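Local atomic coordinates of protein argonaute (Marinitoga piezophila, PDB entry 5I4A), a protein that uses short guide RNAs with a 5'-hydroxyl end to bind complementary single-stranded DNA or RNA and cleave the target, with manganese as the preferred metal for DNA cleavage. Residues N268-F273 with F432-E438; V284-F289 with K416-Y420; Y290-Q294 with L333-K337; D471-I475 with L638-Y642. One frame throughout, in Å; residues are numbered along the deposited sequence.

Contact 1: residues N268-F273 with F432-E438; sequences NVIYKF and FILKKME
Residues 268-273 run extended and antiparallel to 432-434, after which the second segment turns away at Lys435-Met437, the turn closed by Met437 N to Leu434 O (3.0 Å). Two bridges set the register: Tyr271 with Leu434 is a non-hydrogen-bonded pair (CA-CA 5.1 Å), Lys272 with Ile433 a hydrogen-bonded one (5.4 Å). Backbone bonds run from Lys272 N to Ile433 O (3.0 Å), from Lys435 N to Ile270 O (3.2 Å) and, weakly, from Ile433 N to Lys272 O (3.3 Å). A water donates to Ile270 O (3.1 Å) and accepts from Lys436 N (2.9 Å), extending the pairing into the turn. The pair belongs to a small three-stranded antiparallel sheet, order 277-278, 271-272, 433-434, through which linker L2 is joined to the start of the PIWI domain. On the Tyr271 and Leu434 face, Tyr271 (chi1 m) and Phe432 (chi1 p) form a T-shaped stack, the tyrosine edge toward the phenylalanine face, centroids 4.8 Å apart and planes at 86°. Leu434 CD2 packs 4.0 Å from Tyr271 CD2 and 4.1 Å from Val269 CG1; Phe273 CE1 touches Phe432 CB at 3.7 Å. Tyr271 OH is hydrogen-bonded to His610 and Arg607. On the opposite face Lys272 CB meets Ile433 CG1 (4.0 Å), and Lys272 CD lies 3.4 Å from Glu438 OE1. Lys436, extended beyond its m chi1, brings NZ within 3.3 Å of Asn268 O, a weak bond.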
# COMPACT_ATOMS: atom_id res chain seq x y z
N ASN A 268 -2.50 -15.82 -17.24
CA ASN A 268 -3.59 -16.73 -16.95
C ASN A 268 -3.25 -17.53 -15.69
O ASN A 268 -2.28 -18.30 -15.69
CB ASN A 268 -3.83 -17.66 -18.14
CG ASN A 268 -5.21 -18.28 -18.14
OD1 ASN A 268 -6.20 -17.63 -18.45
ND2 ASN A 268 -5.27 -19.57 -17.81
N VAL A 269 -4.02 -17.33 -14.63
CA VAL A 269 -3.78 -17.97 -13.34
C VAL A 269 -4.83 -19.06 -13.14
O VAL A 269 -6.03 -18.77 -13.02
CB VAL A 269 -3.81 -16.96 -12.18
CG1 VAL A 269 -3.47 -17.65 -10.86
CG2 VAL A 269 -2.85 -15.81 -12.45
N ILE A 270 -4.38 -20.31 -13.08
CA ILE A 270 -5.24 -21.46 -12.87
C ILE A 270 -4.95 -22.04 -11.49
O ILE A 270 -3.79 -22.29 -11.15
CB ILE A 270 -5.03 -22.53 -13.96
CG1 ILE A 270 -5.30 -21.95 -15.35
CG2 ILE A 270 -5.94 -23.73 -13.70
CD1 ILE A 270 -6.76 -21.63 -15.61
N TYR A 271 -6.00 -22.23 -10.70
CA TYR A 271 -5.88 -22.83 -9.38
C TYR A 271 -6.09 -24.34 -9.48
O TYR A 271 -7.00 -24.81 -10.16
CB TYR A 271 -6.91 -22.24 -8.42
CG TYR A 271 -6.78 -20.75 -8.18
CD1 TYR A 271 -7.31 -19.82 -9.07
CD2 TYR A 271 -6.13 -20.26 -7.05
CE1 TYR A 271 -7.20 -18.46 -8.85
CE2 TYR A 271 -6.01 -18.91 -6.82
CZ TYR A 271 -6.54 -18.01 -7.72
OH TYR A 271 -6.42 -16.66 -7.49
N LYS A 272 -5.22 -25.10 -8.80
CA LYS A 272 -5.32 -26.55 -8.73
C LYS A 272 -5.92 -26.94 -7.38
O LYS A 272 -5.29 -26.76 -6.34
CB LYS A 272 -3.96 -27.22 -8.92
CG LYS A 272 -3.57 -27.47 -10.36
CD LYS A 272 -2.27 -28.27 -10.44
CE LYS A 272 -2.53 -29.77 -10.59
NZ LYS A 272 -3.38 -30.32 -9.50
N PHE A 273 -7.14 -27.47 -7.40
CA PHE A 273 -7.78 -28.00 -6.22
C PHE A 273 -7.63 -29.52 -6.20
O PHE A 273 -6.85 -30.10 -6.97
CB PHE A 273 -9.25 -27.55 -6.19
CG PHE A 273 -9.42 -26.06 -6.32
CD1 PHE A 273 -9.02 -25.22 -5.30
CD2 PHE A 273 -9.97 -25.51 -7.46
CE1 PHE A 273 -9.16 -23.84 -5.42
CE2 PHE A 273 -10.13 -24.14 -7.59
CZ PHE A 273 -9.72 -23.30 -6.56
N PHE A 432 -5.01 -24.73 -2.22
CA PHE A 432 -4.72 -24.86 -3.64
C PHE A 432 -3.23 -24.64 -3.86
O PHE A 432 -2.55 -24.03 -3.02
CB PHE A 432 -5.53 -23.85 -4.48
CG PHE A 432 -5.23 -22.42 -4.15
CD1 PHE A 432 -4.11 -21.78 -4.68
CD2 PHE A 432 -6.05 -21.70 -3.30
CE1 PHE A 432 -3.83 -20.47 -4.37
CE2 PHE A 432 -5.78 -20.37 -2.99
CZ PHE A 432 -4.66 -19.76 -3.53
N ILE A 433 -2.74 -25.12 -4.99
CA ILE A 433 -1.44 -24.71 -5.50
C ILE A 433 -1.64 -24.15 -6.90
O ILE A 433 -2.58 -24.53 -7.61
CB ILE A 433 -0.40 -25.86 -5.51
CG1 ILE A 433 -0.77 -26.92 -6.55
CG2 ILE A 433 -0.28 -26.48 -4.12
CD1 ILE A 433 0.23 -28.05 -6.64
N LEU A 434 -0.78 -23.22 -7.28
CA LEU A 434 -0.88 -22.62 -8.60
C LEU A 434 -0.28 -23.57 -9.63
O LEU A 434 0.79 -24.14 -9.42
CB LEU A 434 -0.16 -21.27 -8.64
CG LEU A 434 -0.73 -20.18 -7.73
CD1 LEU A 434 -0.14 -18.84 -8.08
CD2 LEU A 434 -2.25 -20.14 -7.81
N LYS A 435 -1.00 -23.75 -10.74
CA LYS A 435 -0.54 -24.67 -11.78
C LYS A 435 0.85 -24.29 -12.28
O LYS A 435 1.71 -25.16 -12.48
CB LYS A 435 -1.54 -24.69 -12.94
CG LYS A 435 -1.53 -25.96 -13.76
CD LYS A 435 -2.50 -25.87 -14.92
CE LYS A 435 -2.63 -27.22 -15.62
NZ LYS A 435 -1.29 -27.85 -15.79
N LYS A 436 1.10 -22.99 -12.46
CA LYS A 436 2.38 -22.52 -12.96
C LYS A 436 3.45 -22.44 -11.88
O LYS A 436 4.63 -22.28 -12.22
CB LYS A 436 2.20 -21.15 -13.62
CG LYS A 436 1.37 -21.19 -14.89
CD LYS A 436 1.19 -19.81 -15.51
CE LYS A 436 0.61 -19.93 -16.91
NZ LYS A 436 0.38 -18.59 -17.54
N MET A 437 3.08 -22.54 -10.61
CA MET A 437 4.04 -22.54 -9.52
C MET A 437 4.44 -23.94 -9.07
O MET A 437 5.33 -24.07 -8.21
CB MET A 437 3.49 -21.77 -8.31
CG MET A 437 3.35 -20.27 -8.54
SD MET A 437 4.93 -19.46 -8.83
CE MET A 437 5.71 -19.64 -7.23
N GLU A 438 3.83 -24.99 -9.63
CA GLU A 438 4.07 -26.34 -9.13
C GLU A 438 5.53 -26.76 -9.27
O GLU A 438 6.00 -27.61 -8.51
CB GLU A 438 3.14 -27.32 -9.85
CG GLU A 438 3.18 -28.74 -9.30
CD GLU A 438 1.94 -29.55 -9.65
OE1 GLU A 438 1.03 -28.98 -10.28
OE2 GLU A 438 1.88 -30.75 -9.30
O HOH W 1 -1.14 -21.08 -12.27

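Contact 2: residues V284-F289 with K416-Y420; sequences VFKYSF and KSYVY. With nucleotides of chain B.
A lysine laid across an aromatic face sets this contact apart: Lys416 CE sits 3.5 Å from the centroid of the Phe285 ring, 12° off its normal, a CH-pi contact, while NZ makes an off-centre cation-pi contact at 4.5 Å. The lysine reaches this place with chi1 m, chi2 t and chi3 p, so that its chain folds over the ring. Phe285 belongs to the short helix 284-287 of linker L2, Lys416 to helix 412-424 of the Mid domain; the nearest CA pairs are Phe285-Lys416 (8.5 Å) and Val284-Tyr420 (9.0 Å). With chi1 m, Phe285 puts CZ 3.4 Å from both Lys416 CB and Lys416 O. One helical turn on, Tyr420 (chi1 t) offers its ring face to the edge of Phe289, an offset edge-to-face pair with centroids 5.7 Å apart and planes at 77°. Val284 CG1 packs 4.0 Å from Tyr420 CD2. After the helix, Ser288 takes positive phi (71°), and the chain swings round to bring Phe289 to Tyr420. Ser417 and Tyr418 turn to the guide instead: Ser417 CB lies 3.2 Å from N3 of A2 of chain B. Between the protein segments the cohesion is thus apolar and aromatic, with one lysine charge held against a ring.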
# COMPACT_ATOMS: atom_id res chain seq x y z
N VAL A 284 -13.05 -23.45 -5.22
CA VAL A 284 -12.51 -24.33 -4.19
C VAL A 284 -13.62 -25.13 -3.52
O VAL A 284 -13.40 -26.26 -3.08
CB VAL A 284 -11.70 -23.50 -3.16
CG1 VAL A 284 -12.61 -22.59 -2.35
CG2 VAL A 284 -10.87 -24.41 -2.25
N PHE A 285 -14.83 -24.57 -3.45
CA PHE A 285 -15.97 -25.28 -2.89
C PHE A 285 -16.54 -26.32 -3.84
O PHE A 285 -17.33 -27.17 -3.41
CB PHE A 285 -17.07 -24.29 -2.49
CG PHE A 285 -16.67 -23.36 -1.38
CD1 PHE A 285 -16.64 -23.80 -0.07
CD2 PHE A 285 -16.32 -22.05 -1.66
CE1 PHE A 285 -16.27 -22.95 0.95
CE2 PHE A 285 -15.95 -21.19 -0.64
CZ PHE A 285 -15.93 -21.64 0.67
N LYS A 286 -16.18 -26.27 -5.13
CA LYS A 286 -16.56 -27.32 -6.07
C LYS A 286 -15.61 -28.51 -6.03
O LYS A 286 -16.05 -29.65 -6.15
CB LYS A 286 -16.59 -26.77 -7.50
CG LYS A 286 -17.84 -25.99 -7.87
CD LYS A 286 -17.85 -25.71 -9.36
CE LYS A 286 -18.94 -24.73 -9.75
NZ LYS A 286 -18.68 -24.13 -11.09
N TYR A 287 -14.31 -28.26 -5.86
CA TYR A 287 -13.29 -29.28 -6.06
C TYR A 287 -12.44 -29.53 -4.83
O TYR A 287 -11.45 -30.27 -4.92
CB TYR A 287 -12.41 -28.90 -7.25
CG TYR A 287 -13.21 -28.52 -8.48
CD1 TYR A 287 -13.88 -29.50 -9.22
CD2 TYR A 287 -13.30 -27.20 -8.91
CE1 TYR A 287 -14.61 -29.16 -10.35
CE2 TYR A 287 -14.04 -26.86 -10.03
CZ TYR A 287 -14.69 -27.84 -10.75
OH TYR A 287 -15.42 -27.51 -11.87
N SER A 288 -12.78 -28.91 -3.69
CA SER A 288 -12.20 -29.18 -2.38
C SER A 288 -10.76 -28.69 -2.27
O SER A 288 -10.11 -28.43 -3.28
CB SER A 288 -12.29 -30.67 -2.06
OG SER A 288 -12.02 -30.92 -0.68
N PHE A 289 -10.27 -28.55 -1.03
CA PHE A 289 -8.87 -28.20 -0.80
C PHE A 289 -7.95 -29.15 -1.55
O PHE A 289 -8.19 -30.36 -1.59
CB PHE A 289 -8.53 -28.26 0.69
CG PHE A 289 -8.79 -26.98 1.45
CD1 PHE A 289 -9.66 -26.02 0.96
CD2 PHE A 289 -8.14 -26.74 2.65
CE1 PHE A 289 -9.89 -24.85 1.67
CE2 PHE A 289 -8.36 -25.58 3.36
CZ PHE A 289 -9.23 -24.63 2.87
N LYS A 416 -19.12 -19.38 4.38
CA LYS A 416 -18.19 -20.12 3.54
C LYS A 416 -16.78 -19.55 3.65
O LYS A 416 -15.81 -20.29 3.83
CB LYS A 416 -18.66 -20.09 2.08
CG LYS A 416 -19.92 -20.90 1.81
CD LYS A 416 -20.46 -20.67 0.40
CE LYS A 416 -19.63 -21.38 -0.65
NZ LYS A 416 -20.31 -21.41 -1.98
N SER A 417 -16.66 -18.22 3.56
CA SER A 417 -15.37 -17.56 3.69
C SER A 417 -14.74 -17.82 5.05
O SER A 417 -13.53 -18.06 5.15
CB SER A 417 -15.54 -16.07 3.46
OG SER A 417 -15.91 -15.80 2.12
N TYR A 418 -15.55 -17.74 6.10
CA TYR A 418 -15.08 -17.99 7.46
C TYR A 418 -14.47 -19.39 7.58
O TYR A 418 -13.39 -19.55 8.16
CB TYR A 418 -16.25 -17.81 8.42
CG TYR A 418 -15.93 -17.75 9.90
CD1 TYR A 418 -14.85 -17.02 10.38
CD2 TYR A 418 -16.76 -18.38 10.82
CE1 TYR A 418 -14.58 -16.96 11.74
CE2 TYR A 418 -16.50 -18.32 12.17
CZ TYR A 418 -15.41 -17.61 12.63
OH TYR A 418 -15.15 -17.56 13.98
N VAL A 419 -15.13 -20.40 7.01
CA VAL A 419 -14.59 -21.75 7.06
C VAL A 419 -13.34 -21.87 6.21
O VAL A 419 -12.40 -22.59 6.56
CB VAL A 419 -15.66 -22.77 6.63
CG1 VAL A 419 -15.10 -24.19 6.68
CG2 VAL A 419 -16.90 -22.66 7.51
N TYR A 420 -13.30 -21.16 5.07
CA TYR A 420 -12.10 -21.15 4.25
C TYR A 420 -10.91 -20.60 5.04
O TYR A 420 -9.81 -21.17 5.01
CB TYR A 420 -12.33 -20.34 2.98
CG TYR A 420 -11.12 -20.27 2.08
CD1 TYR A 420 -10.12 -19.32 2.28
CD2 TYR A 420 -10.96 -21.17 1.04
CE1 TYR A 420 -9.01 -19.26 1.47
CE2 TYR A 420 -9.84 -21.12 0.22
CZ TYR A 420 -8.87 -20.17 0.44
OH TYR A 420 -7.76 -20.12 -0.37
P A B 2 -15.88 -10.11 10.67
OP1 A B 2 -16.03 -8.87 9.88
OP2 A B 2 -17.07 -10.74 11.28
O5' A B 2 -15.18 -11.18 9.71
C5' A B 2 -14.80 -12.46 10.18
C4' A B 2 -14.42 -13.36 9.03
O4' A B 2 -15.62 -13.68 8.27
C3' A B 2 -13.48 -12.74 8.01
O3' A B 2 -12.12 -12.82 8.39
C2' A B 2 -13.82 -13.49 6.73
O2' A B 2 -13.23 -14.78 6.73
C1' A B 2 -15.33 -13.64 6.88
N9 A B 2 -16.05 -12.50 6.31
C8 A B 2 -16.68 -11.48 6.98
N7 A B 2 -17.24 -10.59 6.19
C5 A B 2 -16.96 -11.06 4.92
C6 A B 2 -17.28 -10.57 3.64
N6 A B 2 -17.98 -9.45 3.42
N1 A B 2 -16.84 -11.28 2.57
C2 A B 2 -16.15 -12.40 2.78
N3 A B 2 -15.79 -12.95 3.94
C4 A B 2 -16.23 -12.23 4.97

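Contact 3: residues Y290-Q294 with L333-K337; sequences YKNEQ and LGFSK
Asn292, with chi1 t and chi2 near -34°, uses both ends of its amide. ND2 donates to Leu333 O (3.2 Å) across the contact and lies over the face of the Phe335 ring, 3.5 Å from CD1; OD1 accepts from Gln294 N (2.9 Å), closing an Asx turn. Glu293 has chi1 m and curls back so that its OE1 accepts from Asn292 N at 3.0 Å. The backbone carries this turn, with Asn292 at phi/psi -148/-105 and Glu293 in the left-handed region at 57/26. Opposite, Gly334 ends helix 325-333 in a Schellman motif with phi 99°; a side chain there would collide with the preceding carbonyl and crowd Asn292 CB. The closest CA pairs are Glu293-Ser336 (4.8 Å) and Asn292-Gly334 (5.5 Å). Two backbone bonds join the loops: Glu293 N to Gly334 O (3.1 Å) and Ser336 N to Gln294 O (2.9 Å). Gln294 O also receives a CA-H...O contact from Phe335 CA at 3.4 Å. Phe335 (chi1 m) points its CA-CB bond away and packs on Val419 of helix 412-424. The two loops lead into the adjacent parallel strands 295-302 and 337-340 of the Mid domain, so the contact joins the end of linker L2 to the Mid-domain loop that follows helix 325-333. The chemistry is mainly that of backbone groups, with the asparagine amide satisfying a carbonyl at the helix C-terminus and an amide of its own turn.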
# COMPACT_ATOMS: atom_id res chain seq x y z
N TYR A 290 -6.89 -28.60 -2.13
CA TYR A 290 -5.84 -29.43 -2.72
C TYR A 290 -5.35 -30.48 -1.73
O TYR A 290 -5.14 -31.64 -2.09
CB TYR A 290 -4.69 -28.54 -3.19
CG TYR A 290 -3.53 -29.29 -3.82
CD1 TYR A 290 -3.65 -29.88 -5.07
CD2 TYR A 290 -2.30 -29.37 -3.17
CE1 TYR A 290 -2.59 -30.55 -5.65
CE2 TYR A 290 -1.23 -30.04 -3.74
CZ TYR A 290 -1.38 -30.63 -4.98
OH TYR A 290 -0.33 -31.30 -5.55
N LYS A 291 -5.18 -30.08 -0.47
CA LYS A 291 -4.77 -30.99 0.59
C LYS A 291 -5.54 -30.65 1.85
O LYS A 291 -5.53 -29.49 2.30
CB LYS A 291 -3.27 -30.90 0.85
CG LYS A 291 -2.76 -31.82 1.94
CD LYS A 291 -1.53 -31.23 2.61
CE LYS A 291 -0.52 -32.30 2.97
NZ LYS A 291 0.71 -32.19 2.13
N ASN A 292 -6.23 -31.64 2.42
CA ASN A 292 -6.92 -31.46 3.69
C ASN A 292 -6.91 -32.77 4.46
O ASN A 292 -5.87 -33.17 5.00
CB ASN A 292 -8.35 -30.95 3.47
CG ASN A 292 -8.94 -30.31 4.71
OD1 ASN A 292 -8.66 -30.72 5.84
ND2 ASN A 292 -9.77 -29.29 4.51
N GLU A 293 -8.05 -33.46 4.49
CA GLU A 293 -8.22 -34.69 5.27
C GLU A 293 -7.91 -34.46 6.75
O GLU A 293 -7.52 -35.38 7.47
CB GLU A 293 -7.36 -35.84 4.73
CG GLU A 293 -7.46 -36.08 3.23
CD GLU A 293 -6.39 -35.32 2.45
OE1 GLU A 293 -6.76 -34.44 1.65
OE2 GLU A 293 -5.19 -35.61 2.64
N GLN A 294 -8.08 -33.22 7.21
CA GLN A 294 -7.80 -32.82 8.58
C GLN A 294 -9.09 -32.51 9.32
O GLN A 294 -10.09 -32.12 8.71
CB GLN A 294 -6.89 -31.59 8.62
CG GLN A 294 -5.62 -31.72 7.79
CD GLN A 294 -4.65 -32.74 8.36
OE1 GLN A 294 -4.15 -33.61 7.65
NE2 GLN A 294 -4.37 -32.62 9.65
N LEU A 333 -14.86 -28.30 1.48
CA LEU A 333 -13.45 -27.95 1.49
C LEU A 333 -12.55 -29.13 1.84
O LEU A 333 -11.33 -29.00 1.73
CB LEU A 333 -13.21 -26.80 2.47
CG LEU A 333 -13.84 -25.47 2.03
CD1 LEU A 333 -13.52 -24.38 3.03
CD2 LEU A 333 -13.37 -25.08 0.63
N GLY A 334 -13.11 -30.26 2.24
CA GLY A 334 -12.33 -31.46 2.46
C GLY A 334 -11.94 -31.77 3.88
O GLY A 334 -11.03 -32.58 4.09
N PHE A 335 -12.59 -31.16 4.87
CA PHE A 335 -12.31 -31.50 6.26
C PHE A 335 -12.83 -32.89 6.58
O PHE A 335 -13.95 -33.25 6.21
CB PHE A 335 -12.94 -30.47 7.21
CG PHE A 335 -12.27 -29.13 7.18
CD1 PHE A 335 -11.05 -28.93 7.80
CD2 PHE A 335 -12.87 -28.05 6.54
CE1 PHE A 335 -10.43 -27.69 7.78
CE2 PHE A 335 -12.26 -26.82 6.51
CZ PHE A 335 -11.04 -26.64 7.14
N SER A 336 -12.00 -33.69 7.25
CA SER A 336 -12.43 -35.03 7.64
C SER A 336 -13.66 -34.98 8.53
O SER A 336 -14.59 -35.77 8.36
CB SER A 336 -11.28 -35.77 8.33
OG SER A 336 -10.92 -35.13 9.54
N LYS A 337 -13.69 -34.05 9.48
CA LYS A 337 -14.84 -33.91 10.35
C LYS A 337 -14.81 -32.55 11.04
O LYS A 337 -13.78 -31.87 11.07
CB LYS A 337 -14.90 -35.03 11.39
CG LYS A 337 -13.71 -35.00 12.32
CD LYS A 337 -13.73 -36.15 13.31
CE LYS A 337 -12.89 -35.83 14.50
NZ LYS A 337 -12.70 -37.04 15.36

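Contact 4: residues D471-I475 with L638-Y642; sequences DILYI and LYIPY. With nucleotides of chain B.
Ile472 begins the contact where strand 472-482 starts; its CB points toward the C-terminal segment 638-642, and its CA is 6.9 Å from that of Tyr642. With chi1 m and chi2 t, Ile472 sends CD1 to within 3.5 Å of Ile640 CG2 and 4.4 Å of Pro641 CD, while its CG2 meets Tyr642 CD1 at 3.6 Å. Leu473 and Tyr474 form a classic beta bulge opposite Ala465, with Leu473 at phi/psi -83/-34. Both point CB away, toward helix 485-507, although Tyr474 CA still lies 3.6 Å from Tyr642 OH. The bulge returns Ile475 to the same side as Ile472. Ile475 repeats the m, t rotamer: CG1 stands 3.9 Å from the centroid of the Tyr642 ring, 7° off its normal, a CH-pi contact, and CD1 touches Ile640 CG2 at 3.9 Å. Tyr642 (chi1 t) reaches along the strand, its OH taking a weak hydrogen bond from Ile475 N (3.3 Å) and sharing a water with Ile475 O, 3.2 Å from the Tyr642 OH and 3.1 Å from the Ile475 O. Tyr639 instead neighbours the guide, its OH 3.2 Å from C5 of U1 of chain B. Ile625 of helix 621-631 packs on Ile472, Ile475 and Ile640. The chain terminus thus lies against an outermost strand of the RNase H-like PIWI sheet.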
# COMPACT_ATOMS: atom_id res chain seq x y z
N ASP A 471 3.19 -21.48 1.62
CA ASP A 471 3.53 -21.70 3.02
C ASP A 471 4.51 -20.63 3.49
O ASP A 471 5.49 -20.32 2.80
CB ASP A 471 4.15 -23.08 3.22
CG ASP A 471 3.10 -24.18 3.28
OD1 ASP A 471 1.90 -23.86 3.33
OD2 ASP A 471 3.50 -25.37 3.28
N ILE A 472 4.24 -20.05 4.66
CA ILE A 472 5.12 -19.04 5.22
C ILE A 472 6.26 -19.73 5.93
O ILE A 472 6.05 -20.48 6.90
CB ILE A 472 4.35 -18.10 6.17
CG1 ILE A 472 3.21 -17.43 5.41
CG2 ILE A 472 5.29 -17.07 6.76
CD1 ILE A 472 2.37 -16.53 6.27
N LEU A 473 7.49 -19.50 5.46
CA LEU A 473 8.66 -20.14 6.04
C LEU A 473 9.16 -19.41 7.27
O LEU A 473 9.66 -20.05 8.20
CB LEU A 473 9.78 -20.22 4.99
CG LEU A 473 9.48 -21.17 3.84
CD1 LEU A 473 10.57 -21.10 2.79
CD2 LEU A 473 9.36 -22.57 4.39
N TYR A 474 9.04 -18.09 7.29
CA TYR A 474 9.63 -17.29 8.36
C TYR A 474 9.11 -15.87 8.26
O TYR A 474 8.88 -15.35 7.16
CB TYR A 474 11.16 -17.31 8.29
CG TYR A 474 11.84 -16.39 9.28
CD1 TYR A 474 12.07 -16.79 10.59
CD2 TYR A 474 12.25 -15.12 8.90
CE1 TYR A 474 12.68 -15.95 11.49
CE2 TYR A 474 12.87 -14.27 9.80
CZ TYR A 474 13.08 -14.69 11.09
OH TYR A 474 13.69 -13.85 11.99
N ILE A 475 8.95 -15.24 9.42
CA ILE A 475 8.64 -13.82 9.54
C ILE A 475 9.54 -13.23 10.61
O ILE A 475 9.62 -13.77 11.72
CB ILE A 475 7.16 -13.57 9.88
CG1 ILE A 475 6.24 -14.17 8.82
CG2 ILE A 475 6.89 -12.08 10.03
CD1 ILE A 475 4.77 -14.02 9.13
N LEU A 638 -4.35 -11.96 13.12
CA LEU A 638 -5.70 -12.31 12.69
C LEU A 638 -5.77 -12.62 11.20
O LEU A 638 -6.73 -13.26 10.76
CB LEU A 638 -6.67 -11.17 13.00
CG LEU A 638 -6.75 -10.71 14.45
CD1 LEU A 638 -7.71 -9.54 14.58
CD2 LEU A 638 -7.17 -11.86 15.36
N TYR A 639 -4.79 -12.18 10.42
CA TYR A 639 -4.83 -12.31 8.97
C TYR A 639 -3.77 -13.24 8.42
O TYR A 639 -4.00 -13.88 7.39
CB TYR A 639 -4.67 -10.93 8.31
CG TYR A 639 -5.40 -9.81 9.02
CD1 TYR A 639 -6.78 -9.86 9.20
CD2 TYR A 639 -4.72 -8.69 9.48
CE1 TYR A 639 -7.45 -8.83 9.84
CE2 TYR A 639 -5.38 -7.66 10.12
CZ TYR A 639 -6.75 -7.74 10.30
OH TYR A 639 -7.42 -6.71 10.93
N ILE A 640 -2.62 -13.31 9.07
CA ILE A 640 -1.44 -14.03 8.58
C ILE A 640 -1.29 -15.30 9.42
O ILE A 640 -1.04 -15.21 10.63
CB ILE A 640 -0.19 -13.15 8.67
CG1 ILE A 640 -0.40 -11.82 7.93
CG2 ILE A 640 1.03 -13.88 8.13
CD1 ILE A 640 -0.82 -11.97 6.49
N PRO A 641 -1.45 -16.49 8.84
CA PRO A 641 -1.27 -17.72 9.62
C PRO A 641 0.20 -18.05 9.84
O PRO A 641 0.83 -18.70 9.01
CB PRO A 641 -1.96 -18.78 8.76
CG PRO A 641 -1.85 -18.26 7.36
CD PRO A 641 -1.90 -16.76 7.46
N TYR A 642 0.74 -17.59 10.97
CA TYR A 642 2.13 -17.85 11.31
C TYR A 642 2.29 -18.13 12.80
O TYR A 642 2.37 -19.28 13.22
CB TYR A 642 3.01 -16.67 10.90
CG TYR A 642 4.49 -16.89 11.14
CD1 TYR A 642 5.22 -17.73 10.31
CD2 TYR A 642 5.16 -16.24 12.17
CE1 TYR A 642 6.58 -17.94 10.52
CE2 TYR A 642 6.51 -16.43 12.38
CZ TYR A 642 7.22 -17.28 11.55
OH TYR A 642 8.56 -17.48 11.75
O5' U B 1 -10.56 -9.74 10.97
C5' U B 1 -11.19 -10.69 11.82
C4' U B 1 -12.46 -10.15 12.42
O4' U B 1 -12.13 -9.13 13.40
C3' U B 1 -13.44 -9.52 11.44
O3' U B 1 -14.78 -9.84 11.81
C2' U B 1 -13.20 -8.03 11.61
O2' U B 1 -14.32 -7.22 11.32
C1' U B 1 -12.81 -7.92 13.08
N1 U B 1 -11.88 -6.81 13.35
C2 U B 1 -12.22 -5.85 14.29
O2 U B 1 -13.26 -5.88 14.93
N3 U B 1 -11.28 -4.86 14.45
C4 U B 1 -10.07 -4.74 13.78
O4 U B 1 -9.33 -3.79 14.03
C5 U B 1 -9.81 -5.77 12.83
C6 U B 1 -10.70 -6.74 12.65
O HOH W 2 10.23 -15.85 13.91

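In the fold
Contacts 1, 2 and 3 form a continuous group around the end of linker L2. Contacts 2 and 3 have centres 10 Å apart and meet where Phe289 N approaches Leu333 O (3.0 Å), a probable hydrogen bond. Contact 1 joins contact 2 through Phe273 CE1 and Val284 CB (3.4 Å), and contact 3 through Ile433 CD1 and Tyr290 CZ (3.5 Å). Contact 4 stands apart, its centre about 20 Å from each of the others. It is nearest the probable catalytic centre: the side chains of Ile475 and Asp449, like those of Ile640 and Asn627, are about 9 Å apart. Contacts 2 and 4 also adjoin the first two guide nucleotides.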